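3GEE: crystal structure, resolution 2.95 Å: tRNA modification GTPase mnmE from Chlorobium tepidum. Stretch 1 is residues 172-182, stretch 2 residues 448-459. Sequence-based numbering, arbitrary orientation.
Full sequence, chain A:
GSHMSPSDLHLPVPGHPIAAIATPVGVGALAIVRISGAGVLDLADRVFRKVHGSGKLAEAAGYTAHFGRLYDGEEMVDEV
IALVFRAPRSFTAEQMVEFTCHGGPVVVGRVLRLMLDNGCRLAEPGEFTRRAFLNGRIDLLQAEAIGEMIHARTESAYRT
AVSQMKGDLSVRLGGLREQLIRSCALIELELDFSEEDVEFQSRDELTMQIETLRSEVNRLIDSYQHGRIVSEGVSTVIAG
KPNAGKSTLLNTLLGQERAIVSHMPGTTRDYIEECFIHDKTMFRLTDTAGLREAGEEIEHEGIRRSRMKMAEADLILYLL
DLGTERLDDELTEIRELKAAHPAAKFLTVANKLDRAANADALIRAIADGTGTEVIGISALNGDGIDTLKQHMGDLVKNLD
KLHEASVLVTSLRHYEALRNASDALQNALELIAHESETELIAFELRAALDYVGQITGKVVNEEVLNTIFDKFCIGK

Stretch 1 172-182: RLGGLREQLIR
Stretch 2 (448-459) ALDYVGQITGKV

Two helical segments, more than 260 residues apart in sequence, pack almost antiparallel: the axes of helix 172-177 and helix 448-456 approach to 10.1 Å, and their N-to-C directions differ by 156°. The register is fixed near one end by Leu 180 and Leu 449, whose CA atoms lie 5.6 Å apart, and further along by Leu 173 and Val 452, with CA atoms 7.2 Å apart. No hydrogen bond crosses the contact. Apolar packing dominates it, and 555 Å² is buried, both sides summed.

Leu 173, Leu 176 and Leu 180 direct their CA-to-CB bonds toward the second stretch, a spacing of three and four residues that keeps the leucines on the same side of the segment. All three have chi1 in m. Leu 180 adds chi2 t (172°), placing CD1 3.9 Å from Val 452 CG2 and CD2 4.0 Å from the CB of Ala 448, a short, buried residue. Leu 180 CB lies 3.9 Å from Leu 449 CB. Leu 173 has chi2 at 139°, between wells; its CD2 is 3.9 Å from Val 452 CG1, and its CD1 only 3.4 Å from Ile 455 CD1. Ile 455 likewise lies between wells, with chi1 at 103° and chi2 at 145°.

Val 452, chi1 t, suits the centre because its two branches serve two neighbours: CG1 faces Leu 173 and CG2 faces Leu 180. Leu 449 (chi1 t at 151°, chi2 132°) extends CD1 to 3.3 Å from Leu 180 O and 3.7 Å from Ile 181 CD1. Ile 181 (m, m) starts sideways, but its end comes nearer, touching Leu 449 while the residue remains exposed.

Arg 177 also leaves its backbone sideways and bends back through chi1 m, chi2 t and chi3 p (64°). Its long aliphatic stem packs with CG 4.2 Å from Val 452 CG1. Leu 449 CD1 sits at the edge of the guanidinium, 3.9 Å from Arg 177 NH1, while Lys 458 CG lies over one face. Like charges also meet here: Arg 177 NH2 and Lys 458 NZ, both donors, are 3.2 Å apart and not hydrogen-bonded.

The second helix closes with Thr 456, chi1 p, whose OG1 donates to Gly 453 O at 3.1 Å. Gly 457 then takes phi/psi of 94/9, where a CB would jam against the preceding carbonyl oxygen, so glycine fits. Lys 458 N returns to Gly 453 O at 2.9 Å. The CA-to-CB bond of Lys 458 points toward the first stretch, with chi1 m, chi2 m, chi3 142° (between wells) and chi4 p.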

ATOM      1  N   ARG A 172      -9.688 -14.420  30.356  1.00 88.71           N
ATOM      2  CA  ARG A 172     -10.008 -13.852  31.673  1.00 90.05           C
ATOM      3  C   ARG A 172     -11.504 -13.586  31.842  1.00 90.82           C
ATOM      4  O   ARG A 172     -12.071 -13.874  32.901  1.00 90.96           O
ATOM      5  CB  ARG A 172      -9.207 -12.569  31.942  1.00 90.08           C
ATOM      6  CG  ARG A 172      -7.705 -12.780  32.169  1.00 90.99           C
ATOM      7  CD  ARG A 172      -7.358 -13.081  33.628  1.00 92.01           C
ATOM      8  NE  ARG A 172      -7.264 -11.871  34.446  1.00 93.00           N
ATOM      9  CZ  ARG A 172      -8.210 -11.444  35.283  1.00 93.91           C
ATOM     10  NH1 ARG A 172      -8.028 -10.331  35.989  1.00 93.94           N
ATOM     11  NH2 ARG A 172      -9.341 -12.127  35.422  1.00 94.46           N
ATOM     12  N   LEU A 173     -12.134 -13.052  30.797  1.00 91.88           N
ATOM     13  CA  LEU A 173     -13.568 -12.748  30.827  1.00 93.01           C
ATOM     14  C   LEU A 173     -14.424 -14.010  30.785  1.00 93.93           C
ATOM     15  O   LEU A 173     -15.504 -14.054  31.386  1.00 94.03           O
ATOM     16  CB  LEU A 173     -13.943 -11.800  29.692  1.00 92.94           C
ATOM     17  CG  LEU A 173     -13.536 -10.345  29.932  1.00 93.04           C
ATOM     18  CD1 LEU A 173     -12.989  -9.745  28.661  1.00 93.18           C
ATOM     19  CD2 LEU A 173     -14.688  -9.515  30.489  1.00 92.87           C
ATOM     20  N   GLY A 174     -13.931 -15.029  30.077  1.00 94.98           N
ATOM     21  CA  GLY A 174     -14.534 -16.361  30.089  1.00 96.21           C
ATOM     22  C   GLY A 174     -14.457 -16.975  31.478  1.00 97.22           C
ATOM     23  O   GLY A 174     -15.366 -17.690  31.901  1.00 97.27           O
ATOM     24  N   GLY A 175     -13.370 -16.676  32.191  1.00 98.19           N
ATOM     25  CA  GLY A 175     -13.182 -17.112  33.575  1.00 99.50           C
ATOM     26  C   GLY A 175     -14.050 -16.364  34.573  1.00100.48           C
ATOM     27  O   GLY A 175     -14.035 -16.671  35.767  1.00100.48           O
ATOM     28  N   LEU A 176     -14.794 -15.373  34.084  1.00101.51           N
ATOM     29  CA  LEU A 176     -15.767 -14.641  34.895  1.00102.64           C
ATOM     30  C   LEU A 176     -17.182 -15.096  34.555  1.00103.43           C
ATOM     31  O   LEU A 176     -18.046 -15.171  35.433  1.00103.45           O
ATOM     32  CB  LEU A 176     -15.633 -13.129  34.691  1.00102.62           C
ATOM     33  CG  LEU A 176     -14.300 -12.455  35.038  1.00102.72           C
ATOM     34  CD1 LEU A 176     -14.317 -11.003  34.588  1.00102.89           C
ATOM     35  CD2 LEU A 176     -13.974 -12.558  36.528  1.00102.57           C
ATOM     36  N   ARG A 177     -17.406 -15.396  33.276  1.00104.52           N
ATOM     37  CA  ARG A 177     -18.641 -16.028  32.819  1.00105.78           C
ATOM     38  C   ARG A 177     -18.854 -17.360  33.542  1.00106.45           C
ATOM     39  O   ARG A 177     -19.983 -17.842  33.657  1.00106.52           O
ATOM     40  CB  ARG A 177     -18.598 -16.248  31.305  1.00105.66           C
ATOM     41  CG  ARG A 177     -18.862 -14.989  30.480  1.00106.16           C
ATOM     42  CD  ARG A 177     -18.565 -15.177  28.976  1.00106.35           C
ATOM     43  NE  ARG A 177     -19.412 -16.150  28.263  1.00107.74           N
ATOM     44  CZ  ARG A 177     -20.712 -16.386  28.477  1.00108.05           C
ATOM     45  NH1 ARG A 177     -21.398 -15.720  29.400  1.00108.22           N
ATOM     46  NH2 ARG A 177     -21.339 -17.303  27.746  1.00108.10           N
ATOM     47  N   GLU A 178     -17.752 -17.929  34.032  1.00107.41           N
ATOM     48  CA  GLU A 178     -17.739 -19.175  34.794  1.00108.33           C
ATOM     49  C   GLU A 178     -18.711 -19.125  35.976  1.00108.96           C
ATOM     50  O   GLU A 178     -19.696 -19.865  36.005  1.00109.04           O
ATOM     51  CB  GLU A 178     -16.318 -19.457  35.293  1.00108.32           C
ATOM     52  CG  GLU A 178     -15.940 -20.931  35.342  1.00108.76           C
ATOM     53  CD  GLU A 178     -15.431 -21.465  34.006  1.00109.33           C
ATOM     54  OE1 GLU A 178     -15.352 -22.703  33.857  1.00109.89           O
ATOM     55  OE2 GLU A 178     -15.104 -20.657  33.108  1.00109.11           O
ATOM     56  N   GLN A 179     -18.432 -18.243  36.937  1.00109.80           N
ATOM     57  CA  GLN A 179     -19.265 -18.088  38.131  1.00110.65           C
ATOM     58  C   GLN A 179     -20.627 -17.502  37.786  1.00111.22           C
ATOM     59  O   GLN A 179     -21.623 -17.807  38.443  1.00111.24           O
ATOM     60  CB  GLN A 179     -18.577 -17.210  39.184  1.00110.65           C
ATOM     61  CG  GLN A 179     -17.237 -17.736  39.694  1.00110.89           C
ATOM     62  CD  GLN A 179     -16.046 -17.221  38.897  1.00111.12           C
ATOM     63  OE1 GLN A 179     -16.129 -17.011  37.685  1.00111.29           O
ATOM     64  NE2 GLN A 179     -14.927 -17.015  39.583  1.00111.07           N
ATOM     65  N   LEU A 180     -20.664 -16.664  36.752  1.00112.02           N
ATOM     66  CA  LEU A 180     -21.914 -16.071  36.275  1.00112.81           C
ATOM     67  C   LEU A 180     -22.797 -17.066  35.512  1.00113.32           C
ATOM     68  O   LEU A 180     -23.919 -16.738  35.127  1.00113.46           O
ATOM     69  CB  LEU A 180     -21.646 -14.808  35.442  1.00112.79           C
ATOM     70  CG  LEU A 180     -21.218 -13.547  36.206  1.00112.88           C
ATOM     71  CD1 LEU A 180     -20.793 -12.456  35.234  1.00112.87           C
ATOM     72  CD2 LEU A 180     -22.313 -13.036  37.146  1.00112.66           C
ATOM     73  N   ILE A 181     -22.280 -18.273  35.287  1.00113.88           N
ATOM     74  CA  ILE A 181     -23.106 -19.406  34.875  1.00114.40           C
ATOM     75  C   ILE A 181     -23.377 -20.260  36.117  1.00114.77           C
ATOM     76  O   ILE A 181     -24.505 -20.704  36.345  1.00114.76           O
ATOM     77  CB  ILE A 181     -22.432 -20.246  33.747  1.00114.39           C
ATOM     78  CG1 ILE A 181     -22.384 -19.465  32.421  1.00114.46           C
ATOM     79  CG2 ILE A 181     -23.129 -21.604  33.566  1.00114.44           C
ATOM     80  CD1 ILE A 181     -23.717 -19.326  31.681  1.00114.54           C
ATOM     81  N   ARG A 182     -22.332 -20.454  36.923  1.00115.25           N
ATOM     82  CA  ARG A 182     -22.391 -21.263  38.139  1.00115.74           C
ATOM     83  C   ARG A 182     -23.392 -20.718  39.158  1.00116.05           C
ATOM     84  O   ARG A 182     -24.348 -21.404  39.517  1.00116.15           O
ATOM     85  CB  ARG A 182     -20.998 -21.370  38.770  1.00115.71           C
ATOM     86  CG  ARG A 182     -20.916 -22.240  40.024  1.00115.84           C
ATOM     87  CD  ARG A 182     -19.508 -22.251  40.613  1.00115.86           C
ATOM     88  NE  ARG A 182     -18.553 -22.976  39.770  1.00116.12           N
ATOM     89  CZ  ARG A 182     -17.709 -22.408  38.909  1.00115.91           C
ATOM     90  NH1 ARG A 182     -17.679 -21.089  38.759  1.00115.79           N
ATOM     91  NH2 ARG A 182     -16.888 -23.165  38.193  1.00115.77           N
ATOM     92  N   ALA A 448     -25.555  -8.906  35.102  1.00108.48           N
ATOM     93  CA  ALA A 448     -24.091  -8.920  35.095  1.00108.32           C
ATOM     94  C   ALA A 448     -23.532  -9.818  33.990  1.00108.26           C
ATOM     95  O   ALA A 448     -22.639  -9.407  33.246  1.00108.25           O
ATOM     96  CB  ALA A 448     -23.561  -9.350  36.448  1.00108.28           C
ATOM     97  N   LEU A 449     -24.064 -11.037  33.895  1.00108.15           N
ATOM     98  CA  LEU A 449     -23.705 -11.980  32.832  1.00107.99           C
ATOM     99  C   LEU A 449     -24.043 -11.418  31.451  1.00107.87           C
ATOM    100  O   LEU A 449     -23.345 -11.694  30.471  1.00107.92           O
ATOM    101  CB  LEU A 449     -24.383 -13.341  33.064  1.00108.02           C
ATOM    102  CG  LEU A 449     -24.743 -14.235  31.868  1.00108.05           C
ATOM    103  CD1 LEU A 449     -24.289 -15.669  32.076  1.00107.96           C
ATOM    104  CD2 LEU A 449     -26.238 -14.171  31.565  1.00108.09           C
ATOM    105  N   ASP A 450     -25.115 -10.631  31.391  1.00107.66           N
ATOM    106  CA  ASP A 450     -25.522  -9.952  30.168  1.00107.52           C
ATOM    107  C   ASP A 450     -24.506  -8.877  29.785  1.00107.32           C
ATOM    108  O   ASP A 450     -24.208  -8.692  28.603  1.00107.35           O
ATOM    109  CB  ASP A 450     -26.908  -9.326  30.350  1.00107.62           C
ATOM    110  CG  ASP A 450     -27.760  -9.400  29.096  1.00107.84           C
ATOM    111  OD1 ASP A 450     -27.248  -9.102  27.992  1.00107.74           O
ATOM    112  OD2 ASP A 450     -28.957  -9.747  29.224  1.00108.04           O
ATOM    113  N   TYR A 451     -23.969  -8.184  30.790  1.00107.02           N
ATOM    114  CA  TYR A 451     -23.008  -7.102  30.564  1.00106.70           C
ATOM    115  C   TYR A 451     -21.616  -7.608  30.206  1.00106.51           C
ATOM    116  O   TYR A 451     -20.987  -7.083  29.287  1.00106.57           O
ATOM    117  CB  TYR A 451     -22.949  -6.150  31.764  1.00106.65           C
ATOM    118  CG  TYR A 451     -24.159  -5.244  31.898  1.00106.66           C
ATOM    119  CD1 TYR A 451     -24.734  -4.637  30.779  1.00106.68           C
ATOM    120  CD2 TYR A 451     -24.718  -4.978  33.148  1.00106.61           C
ATOM    121  CE1 TYR A 451     -25.842  -3.804  30.901  1.00106.58           C
ATOM    122  CE2 TYR A 451     -25.825  -4.143  33.280  1.00106.49           C
ATOM    123  CZ  TYR A 451     -26.379  -3.559  32.153  1.00106.48           C
ATOM    124  OH  TYR A 451     -27.472  -2.734  32.276  1.00106.48           O
ATOM    125  N   VAL A 452     -21.140  -8.620  30.929  1.00106.22           N
ATOM    126  CA  VAL A 452     -19.842  -9.236  30.644  1.00106.01           C
ATOM    127  C   VAL A 452     -19.853  -9.870  29.250  1.00105.97           C
ATOM    128  O   VAL A 452     -18.867  -9.801  28.513  1.00105.85           O
ATOM    129  CB  VAL A 452     -19.454 -10.279  31.725  1.00105.97           C
ATOM    130  CG1 VAL A 452     -18.145 -10.980  31.377  1.00105.86           C
ATOM    131  CG2 VAL A 452     -19.338  -9.613  33.082  1.00105.90           C
ATOM    132  N   GLY A 453     -20.989 -10.463  28.892  1.00105.98           N
ATOM    133  CA  GLY A 453     -21.160 -11.110  27.596  1.00106.04           C
ATOM    134  C   GLY A 453     -21.235 -10.157  26.418  1.00106.01           C
ATOM    135  O   GLY A 453     -20.860 -10.519  25.302  1.00106.10           O
ATOM    136  N   GLN A 454     -21.720  -8.942  26.660  1.00105.97           N
ATOM    137  CA  GLN A 454     -21.847  -7.933  25.607  1.00105.95           C
ATOM    138  C   GLN A 454     -20.501  -7.492  25.041  1.00105.80           C
ATOM    139  O   GLN A 454     -20.401  -7.143  23.863  1.00105.68           O
ATOM    140  CB  GLN A 454     -22.623  -6.716  26.113  1.00105.94           C
ATOM    141  CG  GLN A 454     -24.115  -6.782  25.834  1.00106.13           C
ATOM    142  CD  GLN A 454     -24.903  -5.688  26.529  1.00106.19           C
ATOM    143  OE1 GLN A 454     -24.410  -4.576  26.731  1.00106.43           O
ATOM    144  NE2 GLN A 454     -26.144  -6.000  26.895  1.00106.66           N
ATOM    145  N   ILE A 455     -19.472  -7.515  25.882  1.00105.74           N
ATOM    146  CA  ILE A 455     -18.148  -7.064  25.470  1.00105.75           C
ATOM    147  C   ILE A 455     -17.472  -8.076  24.540  1.00105.85           C
ATOM    148  O   ILE A 455     -16.621  -7.704  23.733  1.00105.96           O
ATOM    149  CB  ILE A 455     -17.239  -6.667  26.680  1.00105.70           C
ATOM    150  CG1 ILE A 455     -16.196  -7.736  26.999  1.00105.73           C
ATOM    151  CG2 ILE A 455     -18.068  -6.329  27.918  1.00105.66           C
ATOM    152  CD1 ILE A 455     -14.894  -7.142  27.467  1.00106.21           C
ATOM    153  N   THR A 456     -17.866  -9.344  24.646  1.00105.96           N
ATOM    154  CA  THR A 456     -17.317 -10.405  23.801  1.00106.07           C
ATOM    155  C   THR A 456     -18.233 -10.730  22.621  1.00106.30           C
ATOM    156  O   THR A 456     -17.877 -11.523  21.750  1.00106.32           O
ATOM    157  CB  THR A 456     -17.022 -11.696  24.603  1.00105.99           C
ATOM    158  OG1 THR A 456     -18.229 -12.185  25.200  1.00105.99           O
ATOM    159  CG2 THR A 456     -15.990 -11.436  25.687  1.00105.92           C
ATOM    160  N   GLY A 457     -19.411 -10.114  22.600  1.00106.62           N
ATOM    161  CA  GLY A 457     -20.349 -10.276  21.497  1.00107.23           C
ATOM    162  C   GLY A 457     -21.403 -11.356  21.677  1.00107.77           C
ATOM    163  O   GLY A 457     -22.121 -11.682  20.726  1.00107.86           O
ATOM    164  N   LYS A 458     -21.499 -11.915  22.884  1.00108.21           N
ATOM    165  CA  LYS A 458     -22.537 -12.903  23.208  1.00108.61           C
ATOM    166  C   LYS A 458     -23.921 -12.331  22.926  1.00108.86           C
ATOM    167  O   LYS A 458     -24.786 -13.011  22.372  1.00108.86           O
ATOM    168  CB  LYS A 458     -22.434 -13.364  24.667  1.00108.59           C
ATOM    169  CG  LYS A 458     -21.511 -14.555  24.881  1.00108.97           C
ATOM    170  CD  LYS A 458     -22.237 -15.880  24.627  1.00109.75           C
ATOM    171  CE  LYS A 458     -21.336 -16.903  23.930  1.00109.98           C
ATOM    172  NZ  LYS A 458     -20.156 -17.315  24.744  1.00110.08           N
ATOM    173  N   VAL A 459     -24.110 -11.071  23.308  1.00109.20           N
ATOM    174  CA  VAL A 459     -25.304 -10.324  22.946  1.00109.49           C
ATOM    175  C   VAL A 459     -24.945  -9.323  21.840  1.00109.76           C
ATOM    176  O   VAL A 459     -24.330  -8.280  22.096  1.00109.77           O
ATOM    177  CB  VAL A 459     -25.936  -9.627  24.167  1.00109.44           C
ATOM    178  CG1 VAL A 459     -27.283  -9.020  23.798  1.00109.49           C
ATOM    179  CG2 VAL A 459     -26.094 -10.611  25.316  1.00109.33           C
TER